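Local coordinates for putative cell invasion protein with MAC/Perforin domain (Bacteroides thetaiotaomicron VPI-5482, PDB 3KK7), which is of unknown function but, as a member of the membrane-attack complex/perforin family, may act on membranes, possibly in cell invasion, at residues D152-V158 and F226-D230; I384-N388 and A415-D420; A52-L56 and L213-T218; T297-G303 and P322-L327. All coordinates share one frame; numbering follows the deposited sequence.

Interaction 1. Residues D152-V158 and F226-D230; sequences DDSEKVV and FYGVD
Asp-152 and Tyr-227 reach for each other from opposite directions and meet at the rim of the tyrosine ring: the phenol OH donates to Asp-152 OD2 over 3.2 Å, using the anti lone pair of that oxygen, with carboxylate and ring planes only 28° apart. The tyrosine extends from its strand with CG anti to the backbone N (chi1 -178°), which carries the hydroxyl toward the loop that leads into strand 157-173. Val-157 approaches the same ring at a slant, CG2 lying 3.3 Å from Tyr-227 OH and CG1 3.9 Å from Tyr-227 CE2. Val-229 completes the cluster by setting its CG2 3.4 Å from Asp-152 OD2. This is the start of an antiparallel pairing in the large sheet of the MACPF fold. Val-157 faces Val-229 in a non-hydrogen-bonded pair, while Val-158 and Gly-228 form a hydrogen-bonded one, joined by two N-to-O bonds of 3.0 Å, Val-158 N to Gly-228 O and Gly-228 N to Val-158 O. Were Tyr-227 cut back to an alanine, Asp-152 would probably lose the hydroxyl that binds its OD2, and a gap open beside Val-157. One residue before the bridged pairs, Lys-156 O accepts from Asp-230 N at 2.8 Å. The lysine's NZ turns back to Asp-153 OD2 in a salt bridge, while OD1 of the same carboxylate accepts from Glu-155 N in an Asx turn. On the face bearing Val-158, Lys-239 and Met-243 of helix 236-249 pack against the strand, and the ammonium of Lys-239 binds the carbonyl oxygens of Glu-155 and Val-157.

Interaction 2. Residues I384-N388 and A415-D420; sequences IRKSN and AASQSD
Arg-385 inserts its guanidinium into the curve of the 415-420 loop, and everything tight in this contact gathers round that one flat group. Its CG sits between the backbone N and the carbonyl carbon (chi1 57°), and the chain then runs extended to NE, bringing three nitrogens to the loop at once. NH2 donates to Gln-418 O over 2.7 Å, nearly straight at 171° and within the planes of both the guanidinium and the carbonyl. The same NH2 also binds Asp-420 OD1 at 3.0 Å, and NE reaches that oxygen at 3.2 Å, so the salt bridge is a side-on grip of two nitrogens on a single atom, with the two groups nearly coplanar. NH1 is less well aligned: it meets Ala-416 O at 2.7 Å, but this partner is tilted out of the guanidinium plane. A leucine in place of Arg-385 would probably leave Asp-420 without its counter-charge and both loop carbonyls without these donors, freeing the loop to shift. The margins are looser. Toward one end, Ile-384 only brushes the loop, CG2 lying 4.0 Å from Ala-416 CA, with Ala-416 exposed to solvent. Toward the other, Asp-420 OD2 rests against Ser-387 CB at 3.5 Å and exposed Asn-388 adds little, while Ser-387 OG turns instead to Ser-389 and Glu-391. Ile-384 and Arg-385 both face Leu-393 of the adjacent strand, a classic beta bulge at the end of strand 376-386 in the D2 domain, from which the arginine clasps the loop entering helix 420-424.

Interaction 3. Residues A52-L56 and L213-T218; sequences ATDFL and LTGYYT
Tyr-216 OH takes part in two bonds, donating to Ala-52 O over a short 2.5 Å and accepting a weak one from Phe-55 N at 3.3 Å. The carbonyl oxygen of Ala-52 lies at the edge of the tyrosine ring, near its plane, and the hydroxyl in turn lies in the carbonyl plane, on a lone pair of that oxygen. The second bond is bent, its N-H...O angle being 130°, so the turn 52-56 wraps round the phenol and uses both the donor and the acceptor capacity of a buried oxygen. With CG set between the backbone N and the carbonyl carbon (chi1 62°), the tyrosine points from its strand straight at this turn. Apolar groups on opposite sides of the ring plane are likely to limit its rotation. The Phe-55 side chain crosses that of Tyr-216 at about a right angle, placing CB 3.7 Å from Tyr-216 CZ and presenting the edge of its own ring to the hydroxyl. Leu-56 comes in obliquely, with CD1 3.6 Å from Tyr-216 CE2. Beyond the tyrosine on one flank, Ala-52 CB touches Thr-218 CG2 at 3.5 Å; on the other, Leu-213 CD1 lies 3.4 Å from Phe-55 O. Elsewhere, the Phe-55 side chain meets the ring of Phe-49 and packs on Met-335 of strand 334-338, which also receives Tyr-216. Just past Leu-56 the chain joins the sheet, where the backbone of Leu-213 bonds to Gly-57 and Cys-58; the tyrosine thus anchors the turn that feeds strand 58-60 into the large antiparallel sheet of the MACPF fold.

Interaction 4. Residues T297-G303 and P322-L327; sequences TLGGAYG and PWLQSL
The indole of Trp-323 is sandwiched, with Thr-297 on one face and Leu-327 of its own segment on the other. Thr-297 CG2 makes a CH-pi contact 3.8 Å from the centroid of the five-membered ring, 13° off its normal, whereas Leu-327 CD1 lies over the opposite face, offset toward the rim. At the edge, NE1 donates to Gly-299 O across 2.8 Å; the oxygen sits in the indole plane, although the donor stands above the carbonyl plane. With CG anti to the backbone N (chi1 172°), the tryptophan reaches into the curve of the loop that leaves strand 288-298. Gly-300 passes so close that a CB there would clash with Trp-323 NE1 and Ser-326 OG. That serine hydroxyl accepts from Ala-301 N at 2.8 Å while donating to Trp-323 O one helical turn back at 2.5 Å. A water joins Tyr-302 O to Trp-323 N, and the CB atoms of Tyr-302 and Pro-322 touch at 4.0 Å. Side chains of the segment 322-327, and a bridging water, address mainly backbone groups, so the polar part of the contact reads the loop's backbone, while Thr-297 and the absence of a CB at Gly-300 shape its apolar fit.

How the interactions relate
Interactions 1, 3 and 4 all reach the large antiparallel sheet of the MACPF region, whereas interaction 2 lies in the D2 domain, its centre 55 Å or more from each of the others. Strand pairing itself supplies interaction 1, partly buried, where strand 220-230 meets strand 157-173. Strand 220-230 also neighbours strand 288-298, whose end carries interaction 4. Interaction 3 is the buried one, and there a tyrosine satisfies its hydroxyl on backbone groups; the partly buried interaction 4 uses a tryptophan and a serine similarly, plus a water. Interaction 2, a surface contact, depends instead on charge. Interactions 3 and 4 are closest, with nearest atoms about 8 Å apart.

Interaction 1. Residues D152-V158 and F226-D230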
loop_
_atom_site.group_PDB
_atom_site.type_symbol
_atom_site.label_atom_id
_atom_site.label_comp_id
_atom_site.label_asym_id
_atom_site.label_seq_id
_atom_site.Cartn_x
_atom_site.Cartn_y
_atom_site.Cartn_z
ATOM N N ASP A 152 -8.339 -29.759 -15.903
ATOM C CA ASP A 152 -7.253 -29.538 -16.879
ATOM C C ASP A 152 -5.842 -29.689 -16.309
ATOM O O ASP A 152 -5.560 -29.277 -15.173
ATOM C CB ASP A 152 -7.401 -28.168 -17.548
ATOM C CG ASP A 152 -8.593 -28.099 -18.500
ATOM O OD1 ASP A 152 -8.841 -29.096 -19.219
ATOM O OD2 ASP A 152 -9.261 -27.039 -18.538
ATOM N N ASP A 153 -4.984 -30.320 -17.111
ATOM C CA ASP A 153 -3.565 -30.507 -16.815
ATOM C C ASP A 153 -2.887 -29.168 -17.053
ATOM O O ASP A 153 -2.703 -28.749 -18.198
ATOM C CB ASP A 153 -3.003 -31.589 -17.763
ATOM C CG ASP A 153 -1.498 -31.868 -17.585
ATOM O OD1 ASP A 153 -0.795 -31.149 -16.829
ATOM O OD2 ASP A 153 -1.021 -32.829 -18.251
ATOM N N SER A 154 -2.497 -28.502 -15.975
ATOM C CA SER A 154 -1.877 -27.190 -16.098
ATOM C C SER A 154 -0.783 -27.102 -17.202
ATOM O O SER A 154 -0.537 -26.028 -17.737
ATOM C CB SER A 154 -1.304 -26.735 -14.739
ATOM O OG SER A 154 -0.081 -27.399 -14.459
ATOM N N GLU A 155 -0.132 -28.213 -17.531
ATOM C CA GLU A 155 0.882 -28.231 -18.594
ATOM C C GLU A 155 0.352 -27.759 -19.912
ATOM O O GLU A 155 1.090 -27.174 -20.689
ATOM C CB GLU A 155 1.399 -29.636 -18.820
ATOM C CG GLU A 155 2.246 -30.162 -17.705
ATOM C CD GLU A 155 3.680 -30.311 -18.118
ATOM O OE1 GLU A 155 4.383 -29.261 -18.129
ATOM O OE2 GLU A 155 4.089 -31.478 -18.427
ATOM N N LYS A 156 -0.907 -28.059 -20.180
ATOM C CA LYS A 156 -1.543 -27.665 -21.423
ATOM C C LYS A 156 -2.224 -26.299 -21.373
ATOM O O LYS A 156 -2.635 -25.777 -22.405
ATOM C CB LYS A 156 -2.580 -28.720 -21.832
ATOM C CG LYS A 156 -2.032 -30.140 -21.941
ATOM C CD LYS A 156 -2.976 -31.096 -22.654
ATOM C CE LYS A 156 -2.348 -32.507 -22.762
ATOM N NZ LYS A 156 -2.425 -33.226 -21.444
ATOM N N VAL A 157 -2.337 -25.727 -20.190
ATOM C CA VAL A 157 -3.060 -24.491 -19.996
ATOM C C VAL A 157 -2.262 -23.269 -20.440
ATOM O O VAL A 157 -1.067 -23.164 -20.157
ATOM C CB VAL A 157 -3.462 -24.341 -18.495
ATOM C CG1 VAL A 157 -3.887 -22.930 -18.153
ATOM C CG2 VAL A 157 -4.558 -25.350 -18.161
ATOM N N VAL A 158 -2.918 -22.367 -21.164
ATOM C CA VAL A 158 -2.374 -21.036 -21.418
ATOM C C VAL A 158 -3.488 -20.001 -21.273
ATOM O O VAL A 158 -4.654 -20.285 -21.574
ATOM C CB VAL A 158 -1.638 -20.931 -22.773
ATOM C CG1 VAL A 158 -2.551 -21.223 -23.932
ATOM C CG2 VAL A 158 -1.003 -19.580 -22.935
ATOM N N PHE A 226 -9.048 -14.941 -21.585
ATOM C CA PHE A 226 -9.134 -16.199 -22.303
ATOM C C PHE A 226 -8.504 -17.332 -21.493
ATOM O O PHE A 226 -7.475 -17.158 -20.789
ATOM C CB PHE A 226 -8.411 -16.124 -23.659
ATOM C CG PHE A 226 -8.961 -15.084 -24.604
ATOM C CD1 PHE A 226 -8.730 -13.741 -24.396
ATOM C CD2 PHE A 226 -9.660 -15.450 -25.714
ATOM C CE1 PHE A 226 -9.213 -12.806 -25.266
ATOM C CE2 PHE A 226 -10.149 -14.508 -26.569
ATOM C CZ PHE A 226 -9.917 -13.192 -26.348
ATOM N N TYR A 227 -9.125 -18.498 -21.611
ATOM C CA TYR A 227 -8.613 -19.705 -21.001
ATOM C C TYR A 227 -8.605 -20.813 -22.037
ATOM O O TYR A 227 -9.654 -21.275 -22.458
ATOM C CB TYR A 227 -9.458 -20.065 -19.779
ATOM C CG TYR A 227 -8.957 -21.288 -19.046
ATOM C CD1 TYR A 227 -9.384 -22.556 -19.408
ATOM C CD2 TYR A 227 -8.060 -21.176 -17.957
ATOM C CE1 TYR A 227 -8.926 -23.692 -18.719
ATOM C CE2 TYR A 227 -7.605 -22.321 -17.264
ATOM C CZ TYR A 227 -8.051 -23.563 -17.657
ATOM O OH TYR A 227 -7.626 -24.685 -17.011
ATOM N N GLY A 228 -7.403 -21.204 -22.466
ATOM C CA GLY A 228 -7.195 -22.249 -23.485
ATOM C C GLY A 228 -6.469 -23.514 -23.013
ATOM O O GLY A 228 -5.546 -23.467 -22.175
ATOM N N VAL A 229 -6.907 -24.659 -23.555
ATOM C CA VAL A 229 -6.176 -25.914 -23.397
ATOM C C VAL A 229 -5.499 -26.207 -24.740
ATOM O O VAL A 229 -6.165 -26.553 -25.728
ATOM C CB VAL A 229 -7.084 -27.058 -22.946
ATOM C CG1 VAL A 229 -6.336 -28.384 -22.954
ATOM C CG2 VAL A 229 -7.636 -26.746 -21.560
ATOM N N ASP A 230 -4.179 -26.043 -24.773
ATOM C CA ASP A 230 -3.420 -26.242 -25.989
ATOM C C ASP A 230 -3.310 -27.752 -26.195
ATOM O O ASP A 230 -2.858 -28.501 -25.323
ATOM C CB ASP A 230 -2.047 -25.575 -25.886
ATOM C CG ASP A 230 -1.384 -25.379 -27.232
ATOM O OD1 ASP A 230 -1.024 -26.383 -27.892
ATOM O OD2 ASP A 230 -1.202 -24.206 -27.609
#

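Interaction 2. Residues I384-N388 and A415-D420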
loop_
_atom_site.group_PDB
_atom_site.type_symbol
_atom_site.label_atom_id
_atom_site.label_comp_id
_atom_site.label_asym_id
_atom_site.label_seq_id
_atom_site.Cartn_x
_atom_site.Cartn_y
_atom_site.Cartn_z
ATOM N N ILE A 384 26.344 -2.527 20.345
ATOM C CA ILE A 384 27.133 -1.330 20.044
ATOM C C ILE A 384 28.336 -1.720 19.199
ATOM O O ILE A 384 28.454 -1.265 18.063
ATOM C CB ILE A 384 27.604 -0.557 21.317
ATOM C CG1 ILE A 384 26.409 -0.087 22.146
ATOM C CG2 ILE A 384 28.454 0.660 20.916
ATOM C CD1 ILE A 384 25.506 0.933 21.430
ATOM N N ARG A 385 29.219 -2.559 19.739
ATOM C CA ARG A 385 30.395 -3.005 18.989
ATOM C C ARG A 385 31.023 -4.251 19.588
ATOM O O ARG A 385 30.619 -4.698 20.672
ATOM C CB ARG A 385 31.444 -1.892 18.944
ATOM C CG ARG A 385 31.888 -1.383 20.321
ATOM C CD ARG A 385 33.214 -0.643 20.235
ATOM N NE ARG A 385 33.746 -0.342 21.565
ATOM C CZ ARG A 385 33.383 0.701 22.310
ATOM N NH1 ARG A 385 32.467 1.576 21.878
ATOM N NH2 ARG A 385 33.943 0.870 23.506
ATOM N N LYS A 386 32.004 -4.799 18.864
ATOM C CA LYS A 386 32.857 -5.891 19.346
ATOM C C LYS A 386 34.096 -5.330 20.022
ATOM O O LYS A 386 34.725 -4.417 19.499
ATOM C CB LYS A 386 33.323 -6.818 18.200
ATOM C CG LYS A 386 32.201 -7.601 17.557
ATOM C CD LYS A 386 32.589 -8.998 17.051
ATOM C CE LYS A 386 31.280 -9.808 16.821
ATOM N NZ LYS A 386 31.423 -10.956 15.866
ATOM N N SER A 387 34.454 -5.917 21.161
ATOM C CA SER A 387 35.681 -5.571 21.865
ATOM C C SER A 387 36.874 -6.023 21.043
ATOM O O SER A 387 36.720 -6.748 20.065
ATOM C CB SER A 387 35.723 -6.229 23.264
ATOM O OG SER A 387 36.085 -7.603 23.221
ATOM N N ASN A 388 38.067 -5.611 21.446
ATOM C CA ASN A 388 39.256 -6.080 20.764
ATOM C C ASN A 388 39.588 -7.532 21.119
ATOM O O ASN A 388 40.571 -8.078 20.621
ATOM C CB ASN A 388 40.446 -5.163 21.023
ATOM C CG ASN A 388 40.881 -5.154 22.468
ATOM O OD1 ASN A 388 40.837 -6.172 23.152
ATOM N ND2 ASN A 388 41.339 -4.000 22.928
ATOM N N ALA A 415 26.938 6.341 23.924
ATOM C CA ALA A 415 27.240 5.002 24.392
ATOM C C ALA A 415 28.452 4.409 23.668
ATOM O O ALA A 415 29.136 3.565 24.242
ATOM C CB ALA A 415 26.013 4.091 24.228
ATOM N N ALA A 416 28.711 4.833 22.426
ATOM C CA ALA A 416 29.877 4.347 21.658
ATOM C C ALA A 416 31.210 4.893 22.211
ATOM O O ALA A 416 32.253 4.234 22.096
ATOM C CB ALA A 416 29.740 4.691 20.170
ATOM N N SER A 417 31.160 6.089 22.807
ATOM C CA SER A 417 32.321 6.713 23.469
ATOM C C SER A 417 32.816 5.876 24.645
ATOM O O SER A 417 34.008 5.797 24.895
ATOM C CB SER A 417 31.966 8.119 23.998
ATOM O OG SER A 417 31.415 8.972 22.997
ATOM N N GLN A 418 31.896 5.250 25.367
ATOM C CA GLN A 418 32.251 4.564 26.600
ATOM C C GLN A 418 33.292 3.478 26.348
ATOM O O GLN A 418 33.326 2.859 25.286
ATOM C CB GLN A 418 31.008 3.979 27.270
ATOM C CG GLN A 418 29.894 5.006 27.518
ATOM C CD GLN A 418 28.863 4.529 28.533
ATOM O OE1 GLN A 418 27.836 3.949 28.175
ATOM N NE2 GLN A 418 29.146 4.763 29.814
ATOM N N SER A 419 34.144 3.266 27.337
ATOM C CA SER A 419 35.224 2.303 27.244
ATOM C C SER A 419 34.681 0.894 27.328
ATOM O O SER A 419 33.784 0.618 28.127
ATOM C CB SER A 419 36.195 2.496 28.405
ATOM O OG SER A 419 35.583 2.100 29.624
ATOM N N ASP A 420 35.259 0.001 26.530
ATOM C CA ASP A 420 34.924 -1.424 26.551
ATOM C C ASP A 420 34.409 -1.941 27.913
ATOM O O ASP A 420 33.322 -2.515 27.988
ATOM C CB ASP A 420 36.139 -2.254 26.097
ATOM C CG ASP A 420 36.256 -2.370 24.571
ATOM O OD1 ASP A 420 35.503 -1.683 23.820
ATOM O OD2 ASP A 420 37.114 -3.177 24.128
#

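Interaction 3. Residues A52-L56 and L213-T218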
loop_
_atom_site.group_PDB
_atom_site.type_symbol
_atom_site.label_atom_id
_atom_site.label_comp_id
_atom_site.label_asym_id
_atom_site.label_seq_id
_atom_site.Cartn_x
_atom_site.Cartn_y
_atom_site.Cartn_z
ATOM N N ALA A 52 -15.390 10.993 -14.393
ATOM C CA ALA A 52 -14.115 10.355 -14.636
ATOM C C ALA A 52 -12.927 11.017 -13.934
ATOM O O ALA A 52 -11.876 10.413 -13.805
ATOM C CB ALA A 52 -13.875 10.306 -16.143
ATOM N N THR A 53 -13.095 12.246 -13.472
ATOM C CA THR A 53 -12.014 12.974 -12.847
ATOM C C THR A 53 -11.943 12.709 -11.333
ATOM O O THR A 53 -10.939 13.009 -10.678
ATOM C CB THR A 53 -12.137 14.504 -13.151
ATOM O OG1 THR A 53 -13.096 15.097 -12.269
ATOM C CG2 THR A 53 -12.547 14.754 -14.623
ATOM N N ASP A 54 -12.995 12.134 -10.769
ATOM C CA ASP A 54 -13.039 11.888 -9.322
ATOM C C ASP A 54 -12.187 10.713 -8.841
ATOM O O ASP A 54 -12.155 10.480 -7.659
ATOM C CB ASP A 54 -14.485 11.624 -8.838
ATOM C CG ASP A 54 -15.411 12.815 -9.000
ATOM O OD1 ASP A 54 -15.034 13.963 -8.659
ATOM O OD2 ASP A 54 -16.553 12.568 -9.422
ATOM N N PHE A 55 -11.537 9.943 -9.711
ATOM C CA PHE A 55 -10.729 8.820 -9.206
ATOM C C PHE A 55 -9.358 9.262 -8.711
ATOM O O PHE A 55 -8.680 8.510 -8.026
ATOM C CB PHE A 55 -10.564 7.724 -10.252
ATOM C CG PHE A 55 -11.849 7.142 -10.680
ATOM C CD1 PHE A 55 -12.489 6.232 -9.891
ATOM C CD2 PHE A 55 -12.450 7.540 -11.849
ATOM C CE1 PHE A 55 -13.714 5.716 -10.263
ATOM C CE2 PHE A 55 -13.687 7.010 -12.237
ATOM C CZ PHE A 55 -14.315 6.110 -11.440
ATOM N N LEU A 56 -8.957 10.478 -9.054
ATOM C CA LEU A 56 -7.625 10.935 -8.739
ATOM C C LEU A 56 -7.472 11.059 -7.231
ATOM O O LEU A 56 -8.361 11.534 -6.560
ATOM C CB LEU A 56 -7.355 12.277 -9.418
ATOM C CG LEU A 56 -5.888 12.568 -9.735
ATOM C CD1 LEU A 56 -5.321 11.571 -10.725
ATOM C CD2 LEU A 56 -5.782 14.017 -10.275
ATOM N N LEU A 213 -4.016 6.534 -6.725
ATOM C CA LEU A 213 -4.088 6.920 -8.144
ATOM C C LEU A 213 -3.543 8.354 -8.384
ATOM O O LEU A 213 -4.137 9.309 -7.931
ATOM C CB LEU A 213 -5.551 6.822 -8.647
ATOM C CG LEU A 213 -6.076 5.387 -8.817
ATOM C CD1 LEU A 213 -7.608 5.304 -8.688
ATOM C CD2 LEU A 213 -5.610 4.743 -10.148
ATOM N N THR A 214 -2.436 8.466 -9.115
ATOM C CA THR A 214 -1.840 9.733 -9.521
ATOM C C THR A 214 -1.855 9.967 -11.035
ATOM O O THR A 214 -1.716 11.129 -11.481
ATOM C CB THR A 214 -0.356 9.826 -9.090
ATOM O OG1 THR A 214 0.398 8.796 -9.746
ATOM C CG2 THR A 214 -0.186 9.702 -7.582
ATOM N N GLY A 215 -1.987 8.891 -11.825
ATOM C CA GLY A 215 -1.966 8.996 -13.302
ATOM C C GLY A 215 -2.769 7.923 -14.036
ATOM O O GLY A 215 -2.409 6.756 -14.055
ATOM N N TYR A 216 -3.871 8.306 -14.664
ATOM C CA TYR A 216 -4.677 7.334 -15.384
ATOM C C TYR A 216 -5.238 7.883 -16.664
ATOM O O TYR A 216 -5.086 9.068 -16.945
ATOM C CB TYR A 216 -5.806 6.810 -14.503
ATOM C CG TYR A 216 -6.851 7.803 -13.999
ATOM C CD1 TYR A 216 -8.018 8.053 -14.715
ATOM C CD2 TYR A 216 -6.700 8.419 -12.746
ATOM C CE1 TYR A 216 -9.002 8.905 -14.213
ATOM C CE2 TYR A 216 -7.657 9.286 -12.240
ATOM C CZ TYR A 216 -8.815 9.531 -12.966
ATOM O OH TYR A 216 -9.761 10.405 -12.422
ATOM N N TYR A 217 -5.874 7.000 -17.438
ATOM C CA TYR A 217 -6.560 7.379 -18.668
ATOM C C TYR A 217 -8.051 7.240 -18.497
ATOM O O TYR A 217 -8.514 6.431 -17.694
ATOM C CB TYR A 217 -6.111 6.494 -19.808
ATOM C CG TYR A 217 -4.658 6.652 -20.153
ATOM C CD1 TYR A 217 -4.231 7.692 -20.961
ATOM C CD2 TYR A 217 -3.705 5.758 -19.670
ATOM C CE1 TYR A 217 -2.904 7.823 -21.293
ATOM C CE2 TYR A 217 -2.383 5.884 -19.993
ATOM C CZ TYR A 217 -1.992 6.924 -20.801
ATOM O OH TYR A 217 -0.688 7.067 -21.115
ATOM N N THR A 218 -8.807 8.059 -19.237
ATOM C CA THR A 218 -10.260 7.951 -19.255
ATOM C C THR A 218 -10.769 7.623 -20.626
ATOM O O THR A 218 -10.141 7.969 -21.635
ATOM C CB THR A 218 -10.961 9.237 -18.834
ATOM O OG1 THR A 218 -10.568 10.301 -19.708
ATOM C CG2 THR A 218 -10.649 9.557 -17.383
#

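Interaction 4. Residues T297-G303 and P322-L327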
loop_
_atom_site.group_PDB
_atom_site.type_symbol
_atom_site.label_atom_id
_atom_site.label_comp_id
_atom_site.label_asym_id
_atom_site.label_seq_id
_atom_site.Cartn_x
_atom_site.Cartn_y
_atom_site.Cartn_z
ATOM N N THR A 297 -17.080 -4.638 -20.100
ATOM C CA THR A 297 -16.869 -3.304 -20.655
ATOM C C THR A 297 -16.802 -2.329 -19.501
ATOM O O THR A 297 -17.437 -2.531 -18.467
ATOM C CB THR A 297 -17.951 -2.894 -21.656
ATOM O OG1 THR A 297 -19.245 -3.079 -21.082
ATOM C CG2 THR A 297 -17.850 -3.715 -22.918
ATOM N N LEU A 298 -15.973 -1.305 -19.675
ATOM C CA LEU A 298 -15.787 -0.254 -18.689
ATOM C C LEU A 298 -16.297 1.020 -19.325
ATOM O O LEU A 298 -15.747 1.453 -20.344
ATOM C CB LEU A 298 -14.321 -0.072 -18.341
ATOM C CG LEU A 298 -13.598 -1.254 -17.719
ATOM C CD1 LEU A 298 -12.204 -0.815 -17.315
ATOM C CD2 LEU A 298 -14.324 -1.778 -16.531
ATOM N N GLY A 299 -17.347 1.602 -18.748
ATOM C CA GLY A 299 -17.930 2.831 -19.267
ATOM C C GLY A 299 -18.840 2.566 -20.438
ATOM O O GLY A 299 -19.127 1.423 -20.771
ATOM N N GLY A 300 -19.288 3.643 -21.071
ATOM C CA GLY A 300 -20.238 3.557 -22.190
ATOM C C GLY A 300 -21.580 3.043 -21.729
ATOM O O GLY A 300 -21.887 3.072 -20.543
ATOM N N ALA A 301 -22.382 2.574 -22.679
ATOM C CA ALA A 301 -23.692 2.014 -22.388
ATOM C C ALA A 301 -23.860 0.858 -23.328
ATOM O O ALA A 301 -23.072 0.717 -24.257
ATOM C CB ALA A 301 -24.770 3.040 -22.611
ATOM N N TYR A 302 -24.868 0.022 -23.072
ATOM C CA TYR A 302 -25.254 -1.078 -23.974
ATOM C C TYR A 302 -24.165 -2.141 -24.075
ATOM O O TYR A 302 -24.028 -2.838 -25.087
ATOM C CB TYR A 302 -25.650 -0.538 -25.363
ATOM C CG TYR A 302 -26.722 0.533 -25.296
ATOM C CD1 TYR A 302 -28.072 0.193 -25.109
ATOM C CD2 TYR A 302 -26.389 1.895 -25.394
ATOM C CE1 TYR A 302 -29.069 1.184 -25.026
ATOM C CE2 TYR A 302 -27.373 2.897 -25.312
ATOM C CZ TYR A 302 -28.711 2.535 -25.125
ATOM O OH TYR A 302 -29.681 3.524 -25.041
ATOM N N GLY A 303 -23.412 -2.280 -22.992
ATOM C CA GLY A 303 -22.309 -3.224 -22.938
ATOM C C GLY A 303 -22.455 -4.254 -21.841
ATOM O O GLY A 303 -23.507 -4.852 -21.669
ATOM N N PRO A 322 -23.012 -1.362 -30.564
ATOM C CA PRO A 322 -23.764 -0.341 -29.813
ATOM C C PRO A 322 -22.954 0.263 -28.682
ATOM O O PRO A 322 -22.992 1.484 -28.480
ATOM C CB PRO A 322 -24.964 -1.110 -29.255
ATOM C CG PRO A 322 -25.130 -2.254 -30.198
ATOM C CD PRO A 322 -23.721 -2.649 -30.569
ATOM N N TRP A 323 -22.234 -0.579 -27.943
ATOM C CA TRP A 323 -21.397 -0.076 -26.863
ATOM C C TRP A 323 -20.290 0.870 -27.388
ATOM O O TRP A 323 -20.036 1.932 -26.808
ATOM C CB TRP A 323 -20.787 -1.223 -26.059
ATOM C CG TRP A 323 -19.803 -0.755 -25.104
ATOM C CD1 TRP A 323 -20.037 -0.245 -23.856
ATOM C CD2 TRP A 323 -18.394 -0.715 -25.297
ATOM N NE1 TRP A 323 -18.844 0.098 -23.258
ATOM C CE2 TRP A 323 -17.823 -0.187 -24.126
ATOM C CE3 TRP A 323 -17.560 -1.099 -26.335
ATOM C CZ2 TRP A 323 -16.459 -0.015 -23.979
ATOM C CZ3 TRP A 323 -16.212 -0.934 -26.189
ATOM C CH2 TRP A 323 -15.668 -0.398 -25.015
ATOM N N LEU A 324 -19.648 0.496 -28.489
ATOM C CA LEU A 324 -18.583 1.310 -29.024
ATOM C C LEU A 324 -19.135 2.682 -29.366
ATOM O O LEU A 324 -18.544 3.696 -29.016
ATOM C CB LEU A 324 -17.965 0.659 -30.261
ATOM C CG LEU A 324 -16.797 1.421 -30.902
ATOM C CD1 LEU A 324 -15.605 1.451 -29.967
ATOM C CD2 LEU A 324 -16.423 0.793 -32.231
ATOM N N GLN A 325 -20.287 2.729 -30.020
ATOM C CA GLN A 325 -20.820 4.007 -30.427
ATOM C C GLN A 325 -21.507 4.762 -29.285
ATOM O O GLN A 325 -21.819 5.926 -29.424
ATOM C CB GLN A 325 -21.692 3.878 -31.675
ATOM C CG GLN A 325 -22.935 3.069 -31.538
ATOM C CD GLN A 325 -23.544 2.715 -32.901
ATOM O OE1 GLN A 325 -22.822 2.410 -33.863
ATOM N NE2 GLN A 325 -24.879 2.742 -32.984
ATOM N N SER A 326 -21.713 4.112 -28.149
ATOM C CA SER A 326 -22.182 4.813 -26.969
ATOM C C SER A 326 -21.061 5.705 -26.421
ATOM O O SER A 326 -21.324 6.668 -25.682
ATOM C CB SER A 326 -22.591 3.826 -25.896
ATOM O OG SER A 326 -21.432 3.324 -25.234
ATOM N N LEU A 327 -19.816 5.378 -26.782
ATOM C CA LEU A 327 -18.643 6.116 -26.284
ATOM C C LEU A 327 -18.487 7.506 -26.906
ATOM O O LEU A 327 -17.623 8.278 -26.496
ATOM C CB LEU A 327 -17.361 5.297 -26.483
ATOM C CG LEU A 327 -17.263 3.967 -25.722
ATOM C CD1 LEU A 327 -15.945 3.212 -26.051
ATOM C CD2 LEU A 327 -17.416 4.195 -24.214
HETATM O O HOH W 1 -22.790 -3.705 -27.277
#